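Local coordinates for protein inorganic pyrophosphatase (Coxiella burnetii, PDB 3TR4) that probably catalyses the magnesium-dependent hydrolysis of inorganic pyrophosphate to two phosphate ions, working as a homohexamer, at residues B[134-137]-B[138-142]; B[159-162]-B[163-167]; B[114-117]-B[118-121]; B[10-13]-B[14-18]. All blocks are in the same frame, centred on the assembly; numbering follows the deposited sequence.

Along the chain the order is interaction 4 (10-18), interaction 3 (114-121), interaction 1 (134-142) and interaction 2 (159-167). Interactions 1 and 2 each lie within one helix, 130-142 and 160-175, the two helices that accompany the mixed sheet of this pyrophosphatase, and their centres are about 20 Å apart. Interaction 4 is the turn leading into strand 16-23. Its centre is about 12 Å from that of interaction 2, and the two touch: Lys160 NZ bridges to Asp15 OD2 at 2.8 Å, tying the N-terminal turn to the last helix. Interaction 3, in the loop between strand 106-111 and helix 130-142, borders two other subunits, and interaction 1 borders one.

Interaction 1 of 4, residues B[134-137]-B[138-142]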
loop_
_atom_site.group_PDB
_atom_site.type_symbol
_atom_site.label_atom_id
_atom_site.label_comp_id
_atom_site.label_asym_id
_atom_site.label_seq_id
_atom_site.Cartn_x
_atom_site.Cartn_y
_atom_site.Cartn_z
ATOM N N ASP B 134 13.393 -16.414 -16.094
ATOM C CA ASP B 134 13.779 -17.415 -15.105
ATOM C C ASP B 134 12.940 -17.275 -13.839
ATOM O O ASP B 134 12.508 -18.270 -13.257
ATOM C CB ASP B 134 15.268 -17.320 -14.772
ATOM C CG ASP B 134 16.150 -17.824 -15.899
ATOM O OD1 ASP B 134 15.628 -18.500 -16.811
ATOM O OD2 ASP B 134 17.368 -17.551 -15.870
ATOM N N ALA B 135 12.712 -16.034 -13.422
ATOM C CA ALA B 135 11.868 -15.760 -12.266
ATOM C C ALA B 135 10.441 -16.245 -12.502
ATOM O O ALA B 135 9.806 -16.791 -11.602
ATOM C CB ALA B 135 11.877 -14.270 -11.945
ATOM N N ILE B 136 9.939 -16.041 -13.716
ATOM C CA ILE B 136 8.586 -16.459 -14.055
ATOM C C ILE B 136 8.458 -17.978 -14.058
ATOM O O ILE B 136 7.522 -18.525 -13.475
ATOM C CB ILE B 136 8.136 -15.895 -15.414
ATOM C CG1 ILE B 136 8.012 -14.371 -15.333
ATOM C CG2 ILE B 136 6.808 -16.521 -15.839
ATOM C CD1 ILE B 136 7.753 -13.705 -16.663
ATOM N N SER B 137 9.400 -18.654 -14.712
ATOM C CA SER B 137 9.404 -20.114 -14.762
ATOM C C SER B 137 9.527 -20.706 -13.366
ATOM O O SER B 137 8.819 -21.648 -13.014
ATOM C CB SER B 137 10.552 -20.619 -15.633
ATOM O OG SER B 137 10.502 -20.027 -16.919
ATOM N N HIS B 138 10.434 -20.147 -12.574
ATOM C CA HIS B 138 10.627 -20.592 -11.201
ATOM C C HIS B 138 9.324 -20.494 -10.413
ATOM O O HIS B 138 8.942 -21.434 -9.714
ATOM C CB HIS B 138 11.715 -19.763 -10.520
ATOM C CG HIS B 138 11.946 -20.132 -9.089
ATOM N ND1 HIS B 138 11.534 -19.337 -8.042
ATOM C CD2 HIS B 138 12.541 -21.213 -8.532
ATOM C CE1 HIS B 138 11.871 -19.909 -6.899
ATOM N NE2 HIS B 138 12.481 -21.049 -7.169
ATOM N N PHE B 139 8.643 -19.357 -10.530
ATOM C CA PHE B 139 7.368 -19.172 -9.845
ATOM C C PHE B 139 6.359 -20.272 -10.173
ATOM O O PHE B 139 5.751 -20.851 -9.277
ATOM C CB PHE B 139 6.752 -17.805 -10.160
ATOM C CG PHE B 139 5.381 -17.612 -9.560
ATOM C CD1 PHE B 139 4.244 -17.902 -10.295
ATOM C CD2 PHE B 139 5.234 -17.161 -8.257
ATOM C CE1 PHE B 139 2.981 -17.737 -9.747
ATOM C CE2 PHE B 139 3.976 -16.992 -7.700
ATOM C CZ PHE B 139 2.845 -17.282 -8.448
ATOM N N PHE B 140 6.172 -20.561 -11.454
ATOM C CA PHE B 140 5.153 -21.534 -11.832
ATOM C C PHE B 140 5.547 -22.973 -11.515
ATOM O O PHE B 140 4.692 -23.849 -11.403
ATOM C CB PHE B 140 4.716 -21.347 -13.284
ATOM C CG PHE B 140 3.811 -20.168 -13.473
ATOM C CD1 PHE B 140 2.480 -20.238 -13.088
ATOM C CD2 PHE B 140 4.294 -18.980 -13.991
ATOM C CE1 PHE B 140 1.641 -19.151 -13.238
ATOM C CE2 PHE B 140 3.457 -17.884 -14.145
ATOM C CZ PHE B 140 2.131 -17.972 -13.769
ATOM N N GLU B 141 6.840 -23.204 -11.337
ATOM C CA GLU B 141 7.314 -24.508 -10.910
ATOM C C GLU B 141 7.100 -24.724 -9.414
ATOM O O GLU B 141 6.943 -25.856 -8.963
ATOM C CB GLU B 141 8.798 -24.672 -11.241
ATOM C CG GLU B 141 9.103 -24.656 -12.724
ATOM C CD GLU B 141 10.133 -25.694 -13.114
ATOM O OE1 GLU B 141 9.737 -26.850 -13.387
ATOM O OE2 GLU B 141 11.336 -25.355 -13.144
ATOM N N ARG B 142 7.084 -23.636 -8.648
ATOM C CA ARG B 142 7.110 -23.748 -7.193
ATOM C C ARG B 142 5.839 -23.288 -6.476
ATOM O O ARG B 142 5.667 -23.566 -5.290
ATOM C CB ARG B 142 8.318 -22.994 -6.623
ATOM C CG ARG B 142 9.667 -23.551 -7.043
ATOM C CD ARG B 142 9.751 -25.048 -6.782
ATOM N NE ARG B 142 11.105 -25.467 -6.428
ATOM C CZ ARG B 142 12.130 -25.492 -7.274
ATOM N NH1 ARG B 142 11.965 -25.109 -8.533
ATOM N NH2 ARG B 142 13.324 -25.891 -6.858
HETATM O O HOH W 1 10.375 -16.899 -8.617
#
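The carbonyl oxygen of Ala135 is gripped twice: Phe139 N donates to it at 3.0 Å, and a water gives it a second hydrogen bond, also 3.0 Å from Ala135 O to the water oxygen. The same water sits in the plane of the His138 ring at its edge, 2.8 Å from His138 ND1, so the imidazole is tied back to its own helix. With CG anti to the backbone N (chi1 178°), the ring reaches away from the helix axis toward a neighbouring subunit, whose Asp145 is hydrogen-bonded to the other ring nitrogen, NE2. The His138 backbone is held as well: its N donates to Asp134 O at 2.9 Å. These i to i+4 bonds belong to the last turns of helix 130-142, which lies against strands 86-99 and 152-159 on one side and that subunit on another. Facing the strands, Ile136 and Phe140 run side by side; the CG2 branch of Ile136 meets the Phe140 ring at its edge, in plane, 4.0 Å from CD2. One face of that ring takes CD1 of Phe139, 3.7 Å above the plane and over its centre. Both phenylalanines also pack on Tyr143, a predicted substrate-binding residue, and the side chain of Phe140 comes within about 4 Å of that of Tyr57, another. Near the helix end Glu141 N bonds Ser137 O at 3.0 Å, while Glu141 OE1 accepts from Val154 N.

Interaction 2 of 4, residues B[159-162]-B[163-167]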
loop_
_atom_site.group_PDB
_atom_site.type_symbol
_atom_site.label_atom_id
_atom_site.label_comp_id
_atom_site.label_asym_id
_atom_site.label_seq_id
_atom_site.Cartn_x
_atom_site.Cartn_y
_atom_site.Cartn_z
ATOM N N ASP B 159 8.329 -19.984 -29.022
ATOM C CA ASP B 159 8.279 -18.688 -29.695
ATOM C C ASP B 159 6.872 -18.209 -30.052
ATOM O O ASP B 159 5.875 -18.898 -29.808
ATOM C CB ASP B 159 9.175 -18.695 -30.940
ATOM C CG ASP B 159 8.753 -19.737 -31.965
ATOM O OD1 ASP B 159 7.540 -20.027 -32.069
ATOM O OD2 ASP B 159 9.637 -20.264 -32.673
ATOM N N LYS B 160 6.811 -17.014 -30.635
ATOM C CA LYS B 160 5.550 -16.372 -30.993
ATOM C C LYS B 160 4.688 -17.246 -31.903
ATOM O O LYS B 160 3.469 -17.291 -31.755
ATOM C CB LYS B 160 5.830 -15.019 -31.653
ATOM C CG LYS B 160 4.603 -14.184 -31.993
ATOM C CD LYS B 160 5.040 -12.874 -32.645
ATOM C CE LYS B 160 3.879 -12.142 -33.297
ATOM N NZ LYS B 160 2.828 -11.789 -32.305
ATOM N N GLU B 161 5.324 -17.941 -32.841
ATOM C CA GLU B 161 4.603 -18.842 -33.734
ATOM C C GLU B 161 3.914 -19.964 -32.958
ATOM O O GLU B 161 2.787 -20.344 -33.273
ATOM C CB GLU B 161 5.539 -19.429 -34.795
ATOM C CG GLU B 161 4.876 -20.467 -35.686
ATOM C CD GLU B 161 3.633 -19.934 -36.376
ATOM O OE1 GLU B 161 3.638 -18.755 -36.789
ATOM O OE2 GLU B 161 2.647 -20.695 -36.495
ATOM N N ALA B 162 4.594 -20.490 -31.944
ATOM C CA ALA B 162 3.996 -21.504 -31.082
ATOM C C ALA B 162 2.807 -20.923 -30.324
ATOM O O ALA B 162 1.779 -21.583 -30.169
ATOM C CB ALA B 162 5.021 -22.065 -30.113
ATOM N N ALA B 163 2.945 -19.686 -29.856
ATOM C CA ALA B 163 1.864 -19.042 -29.117
ATOM C C ALA B 163 0.642 -18.889 -30.014
ATOM O O ALA B 163 -0.493 -19.117 -29.588
ATOM C CB ALA B 163 2.314 -17.685 -28.580
ATOM N N LYS B 164 0.892 -18.507 -31.262
ATOM C CA LYS B 164 -0.162 -18.336 -32.253
ATOM C C LYS B 164 -0.929 -19.635 -32.487
ATOM O O LYS B 164 -2.161 -19.645 -32.485
ATOM C CB LYS B 164 0.438 -17.835 -33.567
ATOM C CG LYS B 164 -0.572 -17.561 -34.667
ATOM C CD LYS B 164 0.095 -16.830 -35.820
ATOM C CE LYS B 164 -0.913 -16.410 -36.872
ATOM N NZ LYS B 164 -0.322 -15.440 -37.831
ATOM N N LYS B 165 -0.195 -20.725 -32.688
ATOM C CA LYS B 165 -0.808 -22.033 -32.888
ATOM C C LYS B 165 -1.781 -22.360 -31.762
ATOM O O LYS B 165 -2.945 -22.668 -32.009
ATOM C CB LYS B 165 0.258 -23.124 -32.980
ATOM C CG LYS B 165 1.030 -23.133 -34.285
ATOM C CD LYS B 165 2.027 -24.279 -34.311
ATOM C CE LYS B 165 1.343 -25.607 -34.028
ATOM N NZ LYS B 165 2.310 -26.739 -34.007
ATOM N N GLU B 166 -1.293 -22.286 -30.526
ATOM C CA GLU B 166 -2.101 -22.599 -29.357
ATOM C C GLU B 166 -3.299 -21.664 -29.250
ATOM O O GLU B 166 -4.404 -22.090 -28.907
ATOM C CB GLU B 166 -1.251 -22.515 -28.087
ATOM C CG GLU B 166 -2.017 -22.833 -26.813
ATOM C CD GLU B 166 -2.456 -24.285 -26.746
ATOM O OE1 GLU B 166 -1.758 -25.143 -27.330
ATOM O OE2 GLU B 166 -3.501 -24.565 -26.118
ATOM N N PHE B 167 -3.067 -20.389 -29.544
ATOM C CA PHE B 167 -4.115 -19.375 -29.510
ATOM C C PHE B 167 -5.238 -19.730 -30.482
ATOM O O PHE B 167 -6.412 -19.760 -30.110
ATOM C CB PHE B 167 -3.515 -18.003 -29.843
ATOM C CG PHE B 167 -4.531 -16.902 -29.995
ATOM C CD1 PHE B 167 -5.071 -16.276 -28.883
ATOM C CD2 PHE B 167 -4.921 -16.473 -31.253
ATOM C CE1 PHE B 167 -6.001 -15.255 -29.025
ATOM C CE2 PHE B 167 -5.847 -15.453 -31.403
ATOM C CZ PHE B 167 -6.388 -14.844 -30.286
#
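Ala163 N donates to Asp159 O at 3.0 Å, with the donor lying in the carbonyl plane. Ala163 CB rests 3.4 Å from Lys160 O and packs on Ile94 of strand 86-99. Next, Lys164 N bonds Lys160 O at 2.9 Å. Its side chain has CG anti to the backbone N (chi1 -178°) and runs extended, which carries CD past the Glu161 carboxylate, 4.1 Å from OE1; the ammonium nitrogen NZ ends farther off, so the touch is with the aliphatic shaft and any charge attraction is probably modest. All this happens on the first turns of helix 160-175, which follows strand 152-159 in the chain. Asp159 is its N-cap: OD1 folds back to accept from Ala162 N at 3.0 Å, the donor arriving nearly along the C-O axis, so that both the carboxylate and the main-chain carbonyl of Asp159 engage the first turn. A carboxylate at this end would also be expected to suit the helix dipole. Lys165 follows, its N on Glu161 O at 3.1 Å and its CG 3.7 Å from Glu161 OE2. The two neighbouring lysine chains thus approach different oxygens of the same carboxylate, each passing it at an angle. Glu166 N then bonds Ala162 O almost straight, with an N-H...O angle of 175°, and its side chain touches Ile94 and Leu71. Phe167 N closes on Ala163 O at 2.9 Å, and the Phe167 ring meets that of Phe17.

Interaction 3 of 4, residues B[114-117]-B[118-121]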
loop_
_atom_site.group_PDB
_atom_site.type_symbol
_atom_site.label_atom_id
_atom_site.label_comp_id
_atom_site.label_asym_id
_atom_site.label_seq_id
_atom_site.Cartn_x
_atom_site.Cartn_y
_atom_site.Cartn_z
ATOM N N LYS B 114 -0.071 0.906 -28.929
ATOM C CA LYS B 114 -0.941 2.034 -28.614
ATOM C C LYS B 114 -1.091 2.257 -27.112
ATOM O O LYS B 114 -1.138 3.398 -26.646
ATOM C CB LYS B 114 -2.324 1.819 -29.233
ATOM C CG LYS B 114 -3.413 2.704 -28.644
ATOM C CD LYS B 114 -4.789 2.291 -29.143
ATOM C CE LYS B 114 -4.852 2.306 -30.665
ATOM N NZ LYS B 114 -6.182 1.875 -31.180
ATOM N N ALA B 115 -1.177 1.164 -26.360
ATOM C CA ALA B 115 -1.402 1.241 -24.921
ATOM C C ALA B 115 -0.098 1.374 -24.139
ATOM O O ALA B 115 -0.078 1.933 -23.042
ATOM C CB ALA B 115 -2.193 0.032 -24.442
ATOM N N CYS B 116 0.992 0.862 -24.700
ATOM C CA CYS B 116 2.289 0.958 -24.037
ATOM C C CYS B 116 3.428 1.216 -25.020
ATOM O O CYS B 116 4.030 0.281 -25.544
ATOM C CB CYS B 116 2.572 -0.305 -23.219
ATOM S SG CYS B 116 4.018 -0.171 -22.138
ATOM N N ARG B 117 3.716 2.493 -25.258
ATOM C CA ARG B 117 4.811 2.897 -26.137
ATOM C C ARG B 117 6.155 2.361 -25.669
ATOM O O ARG B 117 6.996 1.977 -26.481
ATOM C CB ARG B 117 4.889 4.422 -26.216
ATOM C CG ARG B 117 4.010 5.035 -27.274
ATOM C CD ARG B 117 4.513 4.694 -28.663
ATOM N NE ARG B 117 3.676 5.316 -29.679
ATOM C CZ ARG B 117 3.898 6.520 -30.192
ATOM N NH1 ARG B 117 4.943 7.236 -29.796
ATOM N NH2 ARG B 117 3.077 7.007 -31.110
ATOM N N ALA B 118 6.352 2.346 -24.356
ATOM C CA ALA B 118 7.640 1.989 -23.773
ATOM C C ALA B 118 8.106 0.580 -24.134
ATOM O O ALA B 118 9.292 0.273 -24.029
ATOM C CB ALA B 118 7.601 2.161 -22.257
ATOM N N TYR B 119 7.177 -0.270 -24.559
ATOM C CA TYR B 119 7.508 -1.658 -24.869
ATOM C C TYR B 119 7.532 -1.927 -26.368
ATOM O O TYR B 119 7.599 -3.078 -26.794
ATOM C CB TYR B 119 6.512 -2.612 -24.211
ATOM C CG TYR B 119 6.635 -2.739 -22.709
ATOM C CD1 TYR B 119 7.596 -2.034 -21.996
ATOM C CD2 TYR B 119 5.789 -3.583 -22.005
ATOM C CE1 TYR B 119 7.699 -2.165 -20.618
ATOM C CE2 TYR B 119 5.882 -3.720 -20.638
ATOM C CZ TYR B 119 6.834 -3.011 -19.946
ATOM O OH TYR B 119 6.917 -3.159 -18.580
ATOM N N GLU B 120 7.477 -0.865 -27.164
ATOM C CA GLU B 120 7.423 -1.001 -28.613
ATOM C C GLU B 120 8.566 -1.845 -29.166
ATOM O O GLU B 120 8.381 -2.592 -30.128
ATOM C CB GLU B 120 7.423 0.372 -29.285
ATOM C CG GLU B 120 7.296 0.309 -30.793
ATOM C CD GLU B 120 7.077 1.673 -31.413
ATOM O OE1 GLU B 120 7.426 2.684 -30.766
ATOM O OE2 GLU B 120 6.552 1.732 -32.544
ATOM N N ALA B 121 9.742 -1.730 -28.558
ATOM C CA ALA B 121 10.915 -2.456 -29.031
ATOM C C ALA B 121 10.884 -3.933 -28.642
ATOM O O ALA B 121 11.632 -4.739 -29.195
ATOM C CB ALA B 121 12.192 -1.795 -28.524
#
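One face of the Tyr119 ring is covered by the sulfur of Cys116, which sits 3.7 Å above the plane and is shifted toward the rim at CG rather than the hydroxyl end. Measured to the ring centroid, Cys116 SG is 3.9 Å away and 20° off the normal, a sulfur-aromatic contact over the face. The closest ring atoms are Tyr119 CG at 3.7 Å from SG and CD2 slightly beyond. Cys116 puts SG anti to its own backbone N (chi1 -170°), which swings the sulfur round to the ring of the residue three places on; Tyr119 meets it with CG lying beside its backbone N. Ala118 CB flanks the same sulfur more loosely. Pro78 and Pro111 touch both Cys116 and Tyr119, extending the apolar patch.

The other flat groups are the Arg117 guanidinium and the Glu120 carboxylate, whose side chains lie alongside and point the same way, their planes 34° apart. They do not bond: Arg117 NE stays 4.7 Å from Glu120 OE1, and the nearest approach is made by the methylene CD of Arg117. The main chain joins this pair instead, Glu120 N donating to Arg117 O at 3.0 Å from well above the carbonyl plane. A weak bond of 3.3 Å from Tyr119 N to Cys116 O precedes it. Around the segment, Cys116 packs on Phe46 of one neighbouring subunit and Ala118 on Leu131 of another. The two successive i to i+3 bonds fit a short 3-10 turn at Arg117 and Ala118, within the loop between strand 106-111 and helix 130-142, at the subunit boundary of the hexamer.

Interaction 4 of 4, residues B[10-13]-B[14-18]; sequences AGKG and IDDFN
Asp16 turns CG anti to its backbone N (chi1 177°), while Lys12 keeps CG beside its own N and then runs extended, and the two side chains cross at an angle, Lys12 CD lying 3.4 Å from Asp16 OD2. The ammonium does not complete a salt bridge, since Lys12 NZ remains 4.3 Å from Asp16 OD2; that oxygen is instead salt-bridged to Arg88 on strand 86-99. Phe17 has CG between its backbone N and carbonyl carbon (chi1 62°), a position that lays the ring beside the turn with Gly13 O in its plane at the edge, 3.3 Å from Phe17 CD1.

In the main chain, Asp16 O accepts two donors: Lys12 N at 3.0 Å, nearly end-on to the carbonyl, and Gly13 N at 3.3 Å, from well above its plane. Returning the link, Asp16 N donates to Gly13 O at 2.9 Å. Farther along, Asn18 N bonds Ala10 O at 2.8 Å, almost straight. Gly11, without a side chain, lets its CA come within 4.2 Å of Phe17 CA, and the two residues form an antiparallel non-hydrogen-bonded pair. Ile14, at the turn, packs on Lys164 and Phe167 of helix 160-175. Lys12 and Gly13 both opposite Asp16 make a classic beta bulge that shares Gly13 and Asp16 with a type I turn, in the tight hairpin-like bend that leads into strand 16-23.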
loop_
_atom_site.group_PDB
_atom_site.type_symbol
_atom_site.label_atom_id
_atom_site.label_comp_id
_atom_site.label_asym_id
_atom_site.label_seq_id
_atom_site.Cartn_x
_atom_site.Cartn_y
_atom_site.Cartn_z
ATOM N N ALA B 10 -12.470 -13.072 -28.423
ATOM C CA ALA B 10 -11.056 -13.286 -28.155
ATOM C C ALA B 10 -10.204 -12.144 -28.703
ATOM O O ALA B 10 -9.064 -11.950 -28.282
ATOM C CB ALA B 10 -10.604 -14.612 -28.742
ATOM N N GLY B 11 -10.763 -11.390 -29.643
ATOM C CA GLY B 11 -10.034 -10.299 -30.264
ATOM C C GLY B 11 -9.713 -10.573 -31.722
ATOM O O GLY B 11 -10.329 -11.437 -32.351
ATOM N N LYS B 12 -8.738 -9.846 -32.257
ATOM C CA LYS B 12 -8.419 -9.918 -33.682
ATOM C C LYS B 12 -7.415 -11.013 -34.038
ATOM O O LYS B 12 -7.558 -11.680 -35.063
ATOM C CB LYS B 12 -7.931 -8.557 -34.190
ATOM C CG LYS B 12 -8.999 -7.474 -34.132
ATOM C CD LYS B 12 -8.475 -6.117 -34.573
ATOM C CE LYS B 12 -9.606 -5.101 -34.626
ATOM N NZ LYS B 12 -9.141 -3.739 -34.999
ATOM N N GLY B 13 -6.400 -11.198 -33.199
ATOM C CA GLY B 13 -5.368 -12.178 -33.481
ATOM C C GLY B 13 -4.206 -12.107 -32.509
ATOM O O GLY B 13 -4.271 -11.399 -31.508
ATOM N N ILE B 14 -3.138 -12.834 -32.821
ATOM C CA ILE B 14 -2.015 -13.000 -31.900
ATOM C C ILE B 14 -1.288 -11.687 -31.596
ATOM O O ILE B 14 -0.580 -11.581 -30.593
ATOM C CB ILE B 14 -1.008 -14.045 -32.433
ATOM C CG1 ILE B 14 -0.146 -14.595 -31.294
ATOM C CG2 ILE B 14 -0.162 -13.453 -33.553
ATOM C CD1 ILE B 14 -0.946 -15.291 -30.199
ATOM N N ASP B 15 -1.471 -10.689 -32.458
ATOM C CA ASP B 15 -0.841 -9.383 -32.269
ATOM C C ASP B 15 -1.795 -8.367 -31.657
ATOM O O ASP B 15 -1.432 -7.211 -31.447
ATOM C CB ASP B 15 -0.313 -8.838 -33.595
ATOM C CG ASP B 15 0.948 -9.537 -34.052
ATOM O OD1 ASP B 15 0.886 -10.288 -35.046
ATOM O OD2 ASP B 15 2.004 -9.336 -33.413
ATOM N N ASP B 16 -3.019 -8.797 -31.377
ATOM C CA ASP B 16 -4.020 -7.902 -30.821
ATOM C C ASP B 16 -5.224 -8.687 -30.329
ATOM O O ASP B 16 -6.248 -8.764 -31.012
ATOM C CB ASP B 16 -4.456 -6.873 -31.867
ATOM C CG ASP B 16 -5.550 -5.956 -31.360
ATOM O OD1 ASP B 16 -5.746 -5.881 -30.128
ATOM O OD2 ASP B 16 -6.214 -5.309 -32.196
ATOM N N PHE B 17 -5.097 -9.273 -29.144
ATOM C CA PHE B 17 -6.198 -10.036 -28.578
ATOM C C PHE B 17 -6.582 -9.544 -27.187
ATOM O O PHE B 17 -5.855 -8.767 -26.566
ATOM C CB PHE B 17 -5.907 -11.545 -28.603
ATOM C CG PHE B 17 -4.705 -11.967 -27.795
ATOM C CD1 PHE B 17 -3.432 -11.941 -28.348
ATOM C CD2 PHE B 17 -4.854 -12.436 -26.499
ATOM C CE1 PHE B 17 -2.330 -12.349 -27.614
ATOM C CE2 PHE B 17 -3.757 -12.850 -25.760
ATOM C CZ PHE B 17 -2.495 -12.806 -26.316
ATOM N N ASN B 18 -7.741 -9.986 -26.712
ATOM C CA ASN B 18 -8.267 -9.529 -25.433
ATOM C C ASN B 18 -7.837 -10.399 -24.263
ATOM O O ASN B 18 -7.755 -11.622 -24.375
ATOM C CB ASN B 18 -9.792 -9.449 -25.487
ATOM C CG ASN B 18 -10.282 -8.364 -26.427
ATOM O OD1 ASN B 18 -9.610 -7.352 -26.625
ATOM N ND2 ASN B 18 -11.460 -8.568 -27.008
#